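Hut operon positive regulatory protein (Bacillus subtilis, PDB 4H4L) binds regulatory sequences on the hut mRNA in the presence of histidine and suppresses transcription termination, switching on the operon for histidine utilization. Local coordinates at residues R7-L12 with L30-W35; S13-L18 with A122-Y126; K36-V42 with L102-R108; E81-V86 with T140-I145. The protein carries 1 engineered substitution. One frame throughout, in Å; residues are numbered along the deposited sequence.

Contact 1 (R7-L12 with L30-W35); sequences RRIGRL and LERDGW
Leu-12 and Leu-30 are the nearest of the facing CA pairs, 8.5 Å apart, while toward the other end the CA atoms of Arg-7 and Asp-33 stand 9.4 Å from each other. At this spacing the joining is left to side chains. The start of helix 9-17, with Arg-8 at its N-cap position, faces the last residues of helix 26-32 and the turn that leads out of it. Trp-35 spans much of the distance. Its CG lies opposite the carbonyl carbon (chi1 -52°), which sends the indole toward 7-12, and CB of Arg-7 meets the ring at its edge, 3.5 Å from CZ2 of Trp-35 and close to the ring plane. Leu-12 crosses the indole at roughly a right angle, its CD1 3.7 Å from Trp-35 NE1, and Ile-9 extends CD1 to within 4.1 Å of Trp-35 CZ3. Ile-9, Leu-12 and Trp-35 all rest on Leu-107 of strand 99-109, so this is a seam between two helices that lie on one face of the antiparallel HutP sheet. Leu-12 and Leu-30 lie alongside each other, pointing opposite ways, their CD2 atoms 4.0 Å apart. Glu-139 of a second subunit accepts the backbone N-H groups of Gly-10 and Arg-11, bringing the beginning of helix 9-17 into the subunit interface. On the more exposed side, the chain of Arg-7 bends at chi3 (73°) and carries its guanidinium past Trp-35 NE1 to Asp-33. The resulting salt bridge is long, 3.4 Å from Arg-7 NH2 to Asp-33 OD2, with guanidinium and carboxylate planes 51° apart.

Contact 2 (S13-L18 with A122-Y126); sequences SVLLLL and AVSLY
Ser-13 and Leu-17 of helix 9-17, together with Leu-18, pack onto Ser-124 and Tyr-126 of strand 120-130, a buried helix-on-sheet contact at the middle of the antiparallel HutP fold. The axes of segments 13-17 and 122-126 run 33° apart and approach to 8.6 Å. The polar element is a serine pair: Ser-124 OG donates to Ser-13 OG over 2.8 Å. Ser-13 reaches this point with OG between its backbone N and carbonyl carbon (chi1 63°), a position from which the same hydroxyl also bonds to the carbonyl oxygens of Ile-9 and Gly-10 in the preceding turn. A buried hydroxyl is thus satisfied from both helix and strand. Replacing Ser-13 by a valine would probably leave the Ser-124 hydroxyl without its acceptor inside an apolar interface and strip the helix of its side-chain bond to the turn before. Val-14 lines the serine pair, with CG2 3.7 Å from Ser-124 OG. One turn on, Leu-17 sets CD2 3.9 Å from CB of Tyr-126, while the aromatic hydroxyl beyond is held by Glu-139 of the same chain. Arg-11 of a second subunit packs on both Leu-18 and Tyr-126, placing this end of the contact at a subunit boundary. Leu-18 CD2 lies over one ring face in a CH-pi contact, 3.8 Å from the centroid of the Tyr-126 ring and 22° off the normal.

Contact 3 (K36-V42 with L102-R108); sequences KVCLGKV and LRFAVLR
Phe-104 and Gly-40 form the close-packed part of an antiparallel strand pair in the HutP sheet, where strand 36-44 forms one edge within the chain and strand 99-109 lies next to it. The phenyl ring crosses over to the neighbouring strand because its CG sits between the backbone N and the carbonyl carbon (chi1 60°), and it lies flat against glycine backbone. Gly-40 CA makes a CH-pi contact over one face, 3.8 Å from the centroid of the Phe-104 ring; a CB on Gly-40 would run into that ring. Ile-54 and Ala-57 of helix 47-60 also pack on Phe-104. With an alanine in place of this phenylalanine, the backbone of Gly-40 would probably lose its aromatic lid and a gap would be likely to open beneath helix 47-60. The other sheet face carries Val-37, Leu-39, Ala-105 and Leu-107, onto which helix 9-17 packs. Here Val-37 and Leu-107 lie side by side, CG2 of Val-37 3.5 Å from CD2 of Leu-107, and Leu-39 CD2 comes 3.6 Å from Ala-105 CB. Farther along this face the contact loosens toward solvent: Lys-41 and Arg-103 cross obliquely as like charges, with Lys-41 NZ 4.5 Å from Arg-103 NE. Arg-108, at the opposite end, turns its guanidinium away to salt bridges with Glu-71 and Asp-119. Among the backbone bonds, Phe-104 N to Gly-40 O is 2.9 Å long and nearly straight at 167°.

Contact 4 (E81-V86 with T140-I145); sequences EALHGV and TFGVGI
Thr-140 meets Val-86 through two side-chain rotations: chi1 of -161° sets OG1 trans to the threonine nitrogen, and chi1 of 170° does the same for CG1 of Val-86. The two side chains meet crosswise, with Val-86 CG1 3.6 Å from Thr-140 OG1. They close one end of a helix-on-sheet contact between helix 70-87 and strand 137-147, an edge of the four-stranded sheet within the chain. The axes of segments 81-86 and 140-145 run nearly antiparallel and approach to 5.2 Å, unusually near for a helix on a strand, and glycines make this possible. Gly-142 and Gly-144 present bare backbone to the helix, and Gly-85 does the same toward the strand, its CA 3.8 Å from that of Gly-142. A CB on Gly-85 or Gly-142 would collide with the opposite backbone. Gly-142 CA instead donates a C-H to Ala-82 O at 3.1 Å, with an angle of 153° at the hydrogen, and Ala-82 CB rests 3.4 Å from Gly-144 N. Phe-141 and Val-143 direct their side chains away from this helix, onto Val-14 of helix 9-17 and against Phe-141 of a second subunit. At the far end, Glu-81 continues past Gly-144 to a salt bridge with Arg-88 of the second subunit, its side chain about 4 Å from a bound zinc ion and packed on His-77 of a third subunit. His-73 and His-77 line a zinc site in this protein, and Val-86 O accepts a bond from Arg-88, a residue of the histidine pocket. Between Gly-85 and Thr-140 a water donates to Gly-85 O at 2.9 Å and accepts from Thr-140 OG1 at 3.1 Å.

The four contacts share one antiparallel sheet and the helices laid on it. Contacts 1 and 2 both use helix 9-17, the first joining its start to a partly exposed neighbouring helix, the second pressing its later turns into the buried centre. Contact 4 is equally buried but lies on the other sheet face, where glycine backbones replace the aliphatic and serine side chains of contact 2. Contact 3 is one strand pair of that sheet, held by backbone bonds, and Arg-103 and Leu-107 bond onward to Tyr-126 and Ala-122 of contact 2, whose strand bonds to that of contact 4. Charged side chains sit at the margins of contacts 1 and 3, and Glu-81 of contact 4 pairs with another subunit.

Contact 1 (R7-L12 with L30-W35)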
# COMPACT_ATOMS: atom_id res chain seq x y z
N ARG A 7 -32.38 2.93 -7.81
CA ARG A 7 -31.86 1.57 -7.64
C ARG A 7 -30.31 1.61 -7.68
O ARG A 7 -29.65 0.86 -8.41
CB ARG A 7 -32.52 0.54 -8.59
CG ARG A 7 -32.41 0.80 -10.09
CD ARG A 7 -32.92 -0.39 -10.89
NE ARG A 7 -34.39 -0.52 -10.86
CZ ARG A 7 -35.07 -1.53 -10.32
NH1 ARG A 7 -34.43 -2.55 -9.76
NH2 ARG A 7 -36.39 -1.53 -10.36
N ARG A 8 -29.75 2.53 -6.89
CA ARG A 8 -28.30 2.68 -6.78
C ARG A 8 -27.78 1.58 -5.86
O ARG A 8 -28.02 1.61 -4.64
CB ARG A 8 -27.93 4.09 -6.28
CG ARG A 8 -28.00 5.20 -7.34
CD ARG A 8 -27.78 6.61 -6.78
NE ARG A 8 -28.64 6.93 -5.63
CZ ARG A 8 -28.73 8.13 -5.03
NH1 ARG A 8 -28.03 9.17 -5.47
NH2 ARG A 8 -29.54 8.28 -3.99
N ILE A 9 -27.08 0.62 -6.45
CA ILE A 9 -26.73 -0.65 -5.78
C ILE A 9 -25.99 -0.53 -4.43
O ILE A 9 -26.32 -1.26 -3.47
CB ILE A 9 -25.99 -1.56 -6.75
CG1 ILE A 9 -25.65 -2.89 -6.07
CG2 ILE A 9 -24.82 -0.82 -7.37
CD1 ILE A 9 -25.34 -4.02 -7.03
N GLY A 10 -25.01 0.37 -4.36
CA GLY A 10 -24.34 0.66 -3.11
C GLY A 10 -25.32 1.06 -2.03
O GLY A 10 -25.45 0.37 -1.01
N ARG A 11 -26.05 2.16 -2.25
CA ARG A 11 -26.84 2.73 -1.17
C ARG A 11 -27.85 1.72 -0.65
O ARG A 11 -28.04 1.59 0.55
CB ARG A 11 -27.50 4.06 -1.58
CG ARG A 11 -28.76 3.95 -2.43
CD ARG A 11 -29.34 5.32 -2.78
NE ARG A 11 -29.83 6.06 -1.62
CZ ARG A 11 -31.02 5.87 -1.05
NH1 ARG A 11 -31.85 4.94 -1.52
NH2 ARG A 11 -31.39 6.59 0.00
N LEU A 12 -28.42 0.96 -1.58
CA LEU A 12 -29.41 -0.07 -1.28
C LEU A 12 -28.89 -1.12 -0.32
O LEU A 12 -29.43 -1.27 0.78
CB LEU A 12 -29.88 -0.74 -2.57
CG LEU A 12 -31.04 -0.01 -3.23
CD1 LEU A 12 -31.36 -0.63 -4.58
CD2 LEU A 12 -32.23 -0.09 -2.29
N LEU A 30 -36.53 -5.93 -2.05
CA LEU A 30 -35.40 -5.83 -2.99
C LEU A 30 -35.45 -6.95 -4.02
O LEU A 30 -35.23 -6.76 -5.23
CB LEU A 30 -34.09 -5.97 -2.20
CG LEU A 30 -33.53 -4.76 -1.49
CD1 LEU A 30 -32.72 -5.21 -0.29
CD2 LEU A 30 -32.68 -4.01 -2.49
N GLU A 31 -35.72 -8.14 -3.48
CA GLU A 31 -35.93 -9.34 -4.25
C GLU A 31 -37.08 -9.20 -5.25
O GLU A 31 -36.99 -9.72 -6.36
CB GLU A 31 -36.20 -10.50 -3.29
CG GLU A 31 -35.33 -11.71 -3.56
CD GLU A 31 -34.90 -12.40 -2.28
OE1 GLU A 31 -35.74 -12.54 -1.36
OE2 GLU A 31 -33.71 -12.82 -2.20
N ARG A 32 -38.14 -8.48 -4.88
CA ARG A 32 -39.31 -8.34 -5.78
C ARG A 32 -39.02 -7.48 -7.04
O ARG A 32 -39.64 -7.69 -8.09
CB ARG A 32 -40.57 -7.86 -5.02
N ASP A 33 -38.08 -6.53 -6.92
CA ASP A 33 -37.46 -5.91 -8.10
C ASP A 33 -36.43 -6.90 -8.62
O ASP A 33 -36.44 -8.06 -8.24
CB ASP A 33 -36.80 -4.58 -7.78
CG ASP A 33 -37.71 -3.64 -7.01
OD1 ASP A 33 -38.34 -4.08 -6.02
OD2 ASP A 33 -37.77 -2.44 -7.38
N GLY A 34 -35.51 -6.46 -9.47
CA GLY A 34 -34.55 -7.39 -10.07
C GLY A 34 -33.37 -7.87 -9.23
O GLY A 34 -32.44 -8.45 -9.79
N TRP A 35 -33.39 -7.67 -7.91
CA TRP A 35 -32.19 -7.97 -7.09
C TRP A 35 -32.07 -9.37 -6.54
O TRP A 35 -32.94 -9.87 -5.81
CB TRP A 35 -32.01 -6.97 -5.93
CG TRP A 35 -32.05 -5.52 -6.34
CD1 TRP A 35 -33.03 -4.57 -6.04
CD2 TRP A 35 -31.06 -4.80 -7.17
NE1 TRP A 35 -32.72 -3.35 -6.60
CE2 TRP A 35 -31.56 -3.42 -7.30
CE3 TRP A 35 -29.87 -5.14 -7.79
CZ2 TRP A 35 -30.88 -2.45 -8.02
CZ3 TRP A 35 -29.19 -4.16 -8.52
CH2 TRP A 35 -29.68 -2.85 -8.63

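Contact 2 (S13-L18 with A122-Y126)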
# COMPACT_ATOMS: atom_id res chain seq x y z
N SER A 13 -27.83 -1.83 -0.76
CA SER A 13 -27.11 -2.80 0.06
C SER A 13 -26.70 -2.21 1.41
O SER A 13 -26.76 -2.88 2.45
CB SER A 13 -25.86 -3.25 -0.68
OG SER A 13 -24.99 -2.15 -0.87
N VAL A 14 -26.29 -0.94 1.39
CA VAL A 14 -25.87 -0.24 2.60
C VAL A 14 -27.04 0.10 3.55
O VAL A 14 -26.99 -0.24 4.74
CB VAL A 14 -25.05 1.00 2.26
CG1 VAL A 14 -24.78 1.81 3.50
CG2 VAL A 14 -23.74 0.59 1.61
N LEU A 15 -28.08 0.76 3.02
CA LEU A 15 -29.32 0.96 3.77
C LEU A 15 -29.81 -0.39 4.27
O LEU A 15 -30.30 -0.53 5.40
CB LEU A 15 -30.39 1.63 2.90
CG LEU A 15 -30.29 3.14 2.62
CD1 LEU A 15 -30.56 3.42 1.15
CD2 LEU A 15 -31.19 4.00 3.52
N LEU A 16 -29.65 -1.40 3.44
CA LEU A 16 -30.10 -2.74 3.77
C LEU A 16 -29.35 -3.26 4.98
O LEU A 16 -29.95 -3.73 5.95
CB LEU A 16 -29.94 -3.67 2.57
CG LEU A 16 -30.00 -5.17 2.83
CD1 LEU A 16 -31.39 -5.59 3.34
CD2 LEU A 16 -29.62 -5.90 1.54
N LEU A 17 -28.03 -3.12 4.92
CA LEU A 17 -27.12 -3.62 5.93
C LEU A 17 -27.24 -2.85 7.25
O LEU A 17 -27.19 -3.45 8.32
CB LEU A 17 -25.70 -3.50 5.39
CG LEU A 17 -24.70 -4.61 5.61
CD1 LEU A 17 -23.44 -4.19 4.90
CD2 LEU A 17 -24.41 -4.80 7.08
N LEU A 18 -27.40 -1.54 7.18
CA LEU A 18 -27.45 -0.78 8.42
C LEU A 18 -28.79 -0.85 9.14
O LEU A 18 -28.95 -0.24 10.21
CB LEU A 18 -27.04 0.66 8.17
CG LEU A 18 -25.70 0.82 7.45
CD1 LEU A 18 -25.48 2.27 7.11
CD2 LEU A 18 -24.54 0.24 8.26
N ALA A 122 -22.12 -5.87 -5.47
CA ALA A 122 -21.71 -4.93 -4.46
C ALA A 122 -21.59 -5.70 -3.20
O ALA A 122 -22.53 -6.37 -2.83
CB ALA A 122 -22.72 -3.82 -4.29
N VAL A 123 -20.42 -5.62 -2.57
CA VAL A 123 -20.17 -6.29 -1.32
C VAL A 123 -20.01 -5.18 -0.27
O VAL A 123 -19.13 -4.35 -0.39
CB VAL A 123 -18.92 -7.16 -1.45
CG1 VAL A 123 -18.70 -7.96 -0.19
CG2 VAL A 123 -19.06 -8.11 -2.63
N SER A 124 -20.92 -5.12 0.69
CA SER A 124 -20.91 -4.00 1.63
C SER A 124 -20.66 -4.56 3.00
O SER A 124 -21.32 -5.51 3.40
CB SER A 124 -22.25 -3.24 1.62
OG SER A 124 -22.56 -2.70 0.33
N LEU A 125 -19.71 -3.97 3.73
CA LEU A 125 -19.32 -4.51 5.02
C LEU A 125 -19.65 -3.52 6.11
O LEU A 125 -19.39 -2.34 5.93
CB LEU A 125 -17.82 -4.75 4.99
CG LEU A 125 -17.31 -5.81 4.02
CD1 LEU A 125 -15.80 -5.75 3.95
CD2 LEU A 125 -17.76 -7.17 4.51
N TYR A 126 -20.21 -3.97 7.24
CA TYR A 126 -20.35 -3.10 8.42
C TYR A 126 -20.16 -3.82 9.75
O TYR A 126 -20.56 -4.94 9.93
CB TYR A 126 -21.67 -2.30 8.43
CG TYR A 126 -21.88 -1.51 9.70
CD1 TYR A 126 -22.76 -1.96 10.70
CD2 TYR A 126 -21.17 -0.33 9.94
CE1 TYR A 126 -22.93 -1.26 11.89
CE2 TYR A 126 -21.33 0.38 11.12
CZ TYR A 126 -22.20 -0.09 12.08
OH TYR A 126 -22.35 0.63 13.25

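Contact 3 (K36-V42 with L102-R108)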
# COMPACT_ATOMS: atom_id res chain seq x y z
N LYS A 36 -30.96 -10.02 -6.87
CA LYS A 36 -30.46 -11.12 -6.08
C LYS A 36 -29.77 -10.53 -4.84
O LYS A 36 -28.96 -9.61 -4.93
CB LYS A 36 -29.50 -11.95 -6.93
CG LYS A 36 -29.88 -13.42 -7.07
CD LYS A 36 -31.30 -13.62 -7.56
CE LYS A 36 -31.49 -15.03 -8.11
NZ LYS A 36 -31.24 -16.10 -7.09
N VAL A 37 -30.11 -11.01 -3.65
CA VAL A 37 -29.66 -10.34 -2.44
C VAL A 37 -29.46 -11.27 -1.29
O VAL A 37 -30.23 -12.19 -1.08
CB VAL A 37 -30.59 -9.19 -2.02
CG1 VAL A 37 -31.96 -9.69 -1.57
CG2 VAL A 37 -29.93 -8.35 -0.93
N CYS A 38 -28.43 -10.99 -0.50
CA CYS A 38 -27.88 -11.94 0.43
C CYS A 38 -27.28 -11.21 1.63
O CYS A 38 -26.63 -10.17 1.48
CB CYS A 38 -26.84 -12.76 -0.33
SG CYS A 38 -25.58 -13.53 0.67
N LEU A 39 -27.51 -11.75 2.82
CA LEU A 39 -27.04 -11.12 4.06
C LEU A 39 -26.33 -12.15 4.91
O LEU A 39 -26.45 -13.34 4.66
CB LEU A 39 -28.21 -10.54 4.85
CG LEU A 39 -28.98 -9.41 4.18
CD1 LEU A 39 -29.94 -8.81 5.18
CD2 LEU A 39 -28.03 -8.34 3.66
N GLY A 40 -25.61 -11.69 5.92
CA GLY A 40 -24.89 -12.60 6.81
C GLY A 40 -23.98 -11.93 7.80
O GLY A 40 -23.85 -10.71 7.79
N LYS A 41 -23.33 -12.75 8.64
CA LYS A 41 -22.47 -12.29 9.72
C LYS A 41 -21.22 -13.15 9.94
O LYS A 41 -21.26 -14.38 9.96
CB LYS A 41 -23.24 -12.24 11.04
CG LYS A 41 -23.92 -10.91 11.32
CD LYS A 41 -24.69 -10.97 12.64
CE LYS A 41 -25.98 -11.77 12.49
NZ LYS A 41 -26.95 -11.15 11.53
N VAL A 42 -20.10 -12.48 10.12
CA VAL A 42 -18.81 -13.13 10.34
C VAL A 42 -17.98 -12.24 11.25
O VAL A 42 -17.93 -11.01 11.08
CB VAL A 42 -18.10 -13.48 9.00
CG1 VAL A 42 -17.78 -12.23 8.18
CG2 VAL A 42 -16.85 -14.33 9.23
N LEU A 102 -18.10 -8.39 11.66
CA LEU A 102 -18.81 -7.75 10.57
C LEU A 102 -20.23 -8.27 10.42
O LEU A 102 -20.64 -9.25 11.06
CB LEU A 102 -18.03 -7.87 9.27
CG LEU A 102 -16.69 -7.13 9.18
CD1 LEU A 102 -16.09 -7.36 7.81
CD2 LEU A 102 -16.86 -5.63 9.41
N ARG A 103 -21.00 -7.54 9.62
CA ARG A 103 -22.19 -8.05 8.98
C ARG A 103 -21.99 -7.63 7.54
O ARG A 103 -21.40 -6.58 7.31
CB ARG A 103 -23.45 -7.39 9.56
CG ARG A 103 -24.75 -7.89 8.91
CD ARG A 103 -26.02 -7.24 9.48
NE ARG A 103 -27.22 -7.62 8.70
CZ ARG A 103 -28.41 -7.03 8.78
NH1 ARG A 103 -28.61 -6.01 9.61
NH2 ARG A 103 -29.41 -7.46 8.02
N PHE A 104 -22.45 -8.44 6.59
CA PHE A 104 -22.31 -8.17 5.16
C PHE A 104 -23.62 -8.28 4.36
O PHE A 104 -24.48 -9.14 4.62
CB PHE A 104 -21.23 -9.08 4.52
CG PHE A 104 -21.52 -10.55 4.66
CD1 PHE A 104 -22.19 -11.25 3.64
CD2 PHE A 104 -21.11 -11.26 5.80
CE1 PHE A 104 -22.46 -12.61 3.77
CE2 PHE A 104 -21.37 -12.64 5.93
CZ PHE A 104 -22.05 -13.31 4.92
N ALA A 105 -23.75 -7.40 3.38
CA ALA A 105 -24.81 -7.46 2.42
C ALA A 105 -24.15 -7.71 1.09
O ALA A 105 -23.06 -7.18 0.87
CB ALA A 105 -25.52 -6.13 2.38
N VAL A 106 -24.78 -8.52 0.22
CA VAL A 106 -24.33 -8.69 -1.18
C VAL A 106 -25.46 -8.49 -2.19
O VAL A 106 -26.41 -9.26 -2.23
CB VAL A 106 -23.74 -10.08 -1.47
CG1 VAL A 106 -23.19 -10.13 -2.89
CG2 VAL A 106 -22.68 -10.46 -0.46
N LEU A 107 -25.34 -7.46 -3.02
CA LEU A 107 -26.33 -7.17 -4.05
C LEU A 107 -25.83 -7.47 -5.45
O LEU A 107 -24.68 -7.19 -5.77
CB LEU A 107 -26.77 -5.71 -3.97
CG LEU A 107 -28.11 -5.38 -3.32
CD1 LEU A 107 -28.52 -3.99 -3.76
CD2 LEU A 107 -29.19 -6.36 -3.73
N ARG A 108 -26.72 -8.03 -6.28
CA ARG A 108 -26.46 -8.24 -7.70
C ARG A 108 -27.63 -7.87 -8.63
O ARG A 108 -28.79 -8.25 -8.40
CB ARG A 108 -26.00 -9.68 -7.98
CG ARG A 108 -25.99 -9.99 -9.47
CD ARG A 108 -25.87 -11.48 -9.71
NE ARG A 108 -25.44 -11.78 -11.07
CZ ARG A 108 -24.77 -12.89 -11.41
NH1 ARG A 108 -24.46 -13.79 -10.47
NH2 ARG A 108 -24.41 -13.09 -12.68

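Contact 4 (E81-V86 with T140-I145)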
# COMPACT_ATOMS: atom_id res chain seq x y z
N GLU A 81 -12.02 -5.11 -2.52
CA GLU A 81 -12.33 -3.71 -2.53
C GLU A 81 -13.08 -3.26 -1.29
O GLU A 81 -12.73 -2.25 -0.71
CB GLU A 81 -13.00 -3.31 -3.84
CG GLU A 81 -11.97 -2.77 -4.79
CD GLU A 81 -12.48 -2.61 -6.19
OE1 GLU A 81 -11.92 -3.28 -7.12
OE2 GLU A 81 -13.42 -1.80 -6.37
N ALA A 82 -14.05 -4.04 -0.85
CA ALA A 82 -14.77 -3.68 0.39
C ALA A 82 -13.89 -3.75 1.62
O ALA A 82 -14.03 -2.95 2.51
CB ALA A 82 -16.03 -4.54 0.57
N LEU A 83 -13.00 -4.73 1.67
CA LEU A 83 -12.07 -4.85 2.82
C LEU A 83 -11.06 -3.67 2.88
O LEU A 83 -10.50 -3.38 3.95
CB LEU A 83 -11.31 -6.18 2.76
CG LEU A 83 -11.92 -7.53 3.07
CD1 LEU A 83 -11.07 -8.65 2.48
CD2 LEU A 83 -11.99 -7.68 4.58
N HIS A 84 -10.83 -2.98 1.74
CA HIS A 84 -9.98 -1.79 1.79
C HIS A 84 -10.59 -0.74 2.68
O HIS A 84 -9.87 -0.07 3.40
CB HIS A 84 -9.68 -1.20 0.42
CG HIS A 84 -8.41 -1.72 -0.20
ND1 HIS A 84 -8.40 -2.66 -1.18
CD2 HIS A 84 -7.06 -1.39 0.05
CE1 HIS A 84 -7.12 -2.93 -1.55
NE2 HIS A 84 -6.30 -2.14 -0.81
N GLY A 85 -11.92 -0.63 2.67
CA GLY A 85 -12.64 0.27 3.54
C GLY A 85 -12.49 -0.13 4.97
O GLY A 85 -12.20 0.69 5.84
N VAL A 86 -12.70 -1.42 5.24
CA VAL A 86 -12.59 -1.93 6.61
C VAL A 86 -11.18 -1.76 7.20
O VAL A 86 -11.04 -1.40 8.38
CB VAL A 86 -13.00 -3.40 6.68
CG1 VAL A 86 -12.66 -4.00 8.05
CG2 VAL A 86 -14.49 -3.52 6.38
N THR A 140 -16.60 0.12 11.64
CA THR A 140 -15.95 -0.05 10.34
C THR A 140 -16.85 -0.33 9.16
O THR A 140 -17.99 -0.83 9.27
CB THR A 140 -14.85 -1.09 10.39
OG1 THR A 140 -14.01 -0.88 9.27
CG2 THR A 140 -15.43 -2.47 10.33
N PHE A 141 -16.33 0.00 7.99
CA PHE A 141 -17.17 0.07 6.85
C PHE A 141 -16.39 -0.02 5.56
O PHE A 141 -15.32 0.56 5.44
CB PHE A 141 -17.89 1.41 6.91
CG PHE A 141 -19.18 1.41 6.20
CD1 PHE A 141 -20.36 1.22 6.91
CD2 PHE A 141 -19.23 1.57 4.82
CE1 PHE A 141 -21.57 1.20 6.24
CE2 PHE A 141 -20.43 1.55 4.14
CZ PHE A 141 -21.60 1.36 4.86
N GLY A 142 -16.93 -0.75 4.59
CA GLY A 142 -16.29 -0.92 3.30
C GLY A 142 -17.27 -1.33 2.22
O GLY A 142 -18.17 -2.16 2.47
N VAL A 143 -17.11 -0.77 1.02
CA VAL A 143 -17.98 -1.10 -0.11
C VAL A 143 -17.24 -1.40 -1.40
O VAL A 143 -16.57 -0.55 -1.95
CB VAL A 143 -19.03 0.00 -0.37
CG1 VAL A 143 -19.96 -0.41 -1.47
CG2 VAL A 143 -19.83 0.25 0.89
N GLY A 144 -17.38 -2.62 -1.90
CA GLY A 144 -16.69 -3.02 -3.12
C GLY A 144 -17.70 -3.17 -4.22
O GLY A 144 -18.72 -3.83 -4.03
N ILE A 145 -17.42 -2.57 -5.37
CA ILE A 145 -18.32 -2.65 -6.52
C ILE A 145 -17.60 -3.17 -7.75
O ILE A 145 -16.68 -2.55 -8.24
CB ILE A 145 -19.02 -1.30 -6.79
CG1 ILE A 145 -20.02 -1.03 -5.66
CG2 ILE A 145 -19.76 -1.32 -8.13
CD1 ILE A 145 -20.32 0.43 -5.36
O HOH W 1 -13.43 1.92 8.10